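Local coordinates for probable sugar kinase (Clostridium perfringens, PDB 3KZH), which probably phosphorylates a carbohydrate substrate as a pfkB-type sugar kinase and binds beta-d-glucopyranose in the crystal, at the interface of chains A and B. Numbering follows the deposited sequence. Chains: chain A/B, Probable sugar kinase.

The interface of chains A and B. Residues chain A 19, 21, 35-37, 39; chain B 70, 95, 98, 100, 113, 115.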
# COMPACT_ATOMS: atom_id res chain seq x y z
N VAL A 19 -7.41 0.95 -3.99
CA VAL A 19 -6.30 1.54 -4.75
C VAL A 19 -6.90 2.11 -6.05
O VAL A 19 -7.27 1.37 -6.95
CB VAL A 19 -5.17 0.51 -5.07
CG1 VAL A 19 -3.94 1.23 -5.64
CG2 VAL A 19 -4.76 -0.28 -3.82
N GLY A 21 -6.69 4.74 -9.39
CA GLY A 21 -5.83 5.47 -10.31
C GLY A 21 -6.67 6.42 -11.14
O GLY A 21 -7.51 5.98 -11.92
N GLY A 35 -1.18 9.55 -14.33
CA GLY A 35 -2.22 9.84 -13.37
C GLY A 35 -1.82 9.96 -11.91
O GLY A 35 -0.65 10.10 -11.58
N HIS A 36 -2.84 9.92 -11.06
CA HIS A 36 -2.67 10.03 -9.62
C HIS A 36 -3.24 8.81 -8.91
O HIS A 36 -4.41 8.47 -9.10
CB HIS A 36 -3.33 11.32 -9.10
CG HIS A 36 -3.10 11.57 -7.64
ND1 HIS A 36 -1.85 11.51 -7.07
CD2 HIS A 36 -3.96 11.85 -6.64
CE1 HIS A 36 -1.96 11.76 -5.77
NE2 HIS A 36 -3.23 11.97 -5.49
N VAL A 37 -2.40 8.18 -8.09
CA VAL A 37 -2.78 7.01 -7.31
C VAL A 37 -3.20 7.41 -5.89
O VAL A 37 -2.47 8.11 -5.19
CB VAL A 37 -1.65 5.97 -7.25
CG1 VAL A 37 -2.08 4.72 -6.47
CG2 VAL A 37 -1.24 5.59 -8.64
N ILE A 39 -4.60 5.74 -2.26
CA ILE A 39 -4.77 4.53 -1.45
C ILE A 39 -5.61 4.90 -0.22
O ILE A 39 -5.30 5.86 0.49
CB ILE A 39 -3.40 3.93 -0.97
CG1 ILE A 39 -2.43 3.75 -2.14
CG2 ILE A 39 -3.62 2.55 -0.34
CD1 ILE A 39 -1.53 4.96 -2.38
N HIS B 70 1.69 3.79 0.44
CA HIS B 70 2.74 3.14 -0.35
C HIS B 70 4.12 3.62 0.14
O HIS B 70 5.06 2.84 0.18
CB HIS B 70 2.58 3.46 -1.84
CG HIS B 70 1.56 2.61 -2.54
ND1 HIS B 70 0.96 1.51 -1.95
CD2 HIS B 70 1.04 2.69 -3.78
CE1 HIS B 70 0.13 0.95 -2.81
NE2 HIS B 70 0.15 1.65 -3.93
N SER B 95 2.07 11.85 -3.64
CA SER B 95 2.10 10.40 -3.74
C SER B 95 3.49 9.84 -4.01
O SER B 95 4.35 10.52 -4.57
CB SER B 95 1.14 9.91 -4.82
OG SER B 95 1.42 10.53 -6.05
N THR B 98 4.19 5.55 -8.37
CA THR B 98 3.54 4.25 -8.54
C THR B 98 3.08 3.94 -9.97
O THR B 98 2.67 4.83 -10.72
CB THR B 98 2.30 4.16 -7.57
OG1 THR B 98 2.70 4.47 -6.23
CG2 THR B 98 1.66 2.77 -7.57
N LEU B 100 0.34 1.51 -11.71
CA LEU B 100 -0.84 0.64 -11.58
C LEU B 100 -1.09 -0.00 -12.92
O LEU B 100 -1.17 0.70 -13.92
CB LEU B 100 -2.11 1.41 -11.22
CG LEU B 100 -2.29 2.29 -10.00
CD1 LEU B 100 -3.76 2.53 -9.83
CD2 LEU B 100 -1.75 1.65 -8.75
N ILE B 113 -1.81 3.10 -15.14
CA ILE B 113 -1.62 4.45 -14.62
C ILE B 113 -0.19 4.60 -14.09
O ILE B 113 0.23 3.85 -13.20
CB ILE B 113 -2.64 4.81 -13.45
CG1 ILE B 113 -4.08 4.95 -13.96
CG2 ILE B 113 -2.22 6.08 -12.68
CD1 ILE B 113 -4.41 6.20 -14.77
N ASP B 115 2.13 7.15 -12.15
CA ASP B 115 2.11 8.33 -11.28
C ASP B 115 3.56 8.65 -10.95
O ASP B 115 4.11 8.12 -10.00
CB ASP B 115 1.33 8.01 -10.00
CG ASP B 115 1.14 9.22 -9.08
OD1 ASP B 115 1.69 10.32 -9.32
OD2 ASP B 115 0.41 9.06 -8.09
O HOH W 1 0.44 12.35 -8.27
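A:Val37 and B:Leu100 meet tip to tip at the apolar centre of this sheet-on-sheet contact, CG2 of the valine lying 3.7 Å from CG of the leucine. Strands 16-23 and 32-42 of chain A pack here against strands 98-103 and 111-115 of chain B. The two methyls of B:Leu100 divide their partners: CD1 rests 3.6 Å from CA of A:Gly21, where the glycine lets it come up to the main chain, whereas CD2 faces CG1 of A:Val19 and CG1 of A:Val37 together. With CG1 anti to the backbone N (chi1 -178°), CG2 of A:Val37 lies beside that N and faces CB of both B:Thr98 and B:Asp115. B:Ile113 extends the apolar strip, its CG2 reaching CA of A:Gly35.

On another flank, A:Ile39 lays CG1 over the centre of one face of the B:His70 imidazole, 3.8 Å from the centroid, and its CD1 continues toward CD2 of that ring at the start of helix 69-81.

Toward the polar rim, the carboxylate of B:Asp115 receives the backbone N of A:Val37 at OD2, 2.9 Å away and nearly straight (171° at H), from above the carboxylate plane. From the opposite face, OG of B:Ser95 donates to the same oxygen at 2.7 Å, on the syn side but 33° out of that plane; this bond within chain B probably helps fix the carboxylate's rotation. The A:His36 ring lies alongside, steeply inclined to the carboxylate. Twofold symmetry repeats the contact with the chains exchanged, which is compatible with a dimer, although the structure alone does not establish one in solution. Water 1 joins ND1 of A:His36, OG of B:Ser95 and the other carboxylate oxygen, OD1 of B:Asp115, the last at 2.6 Å.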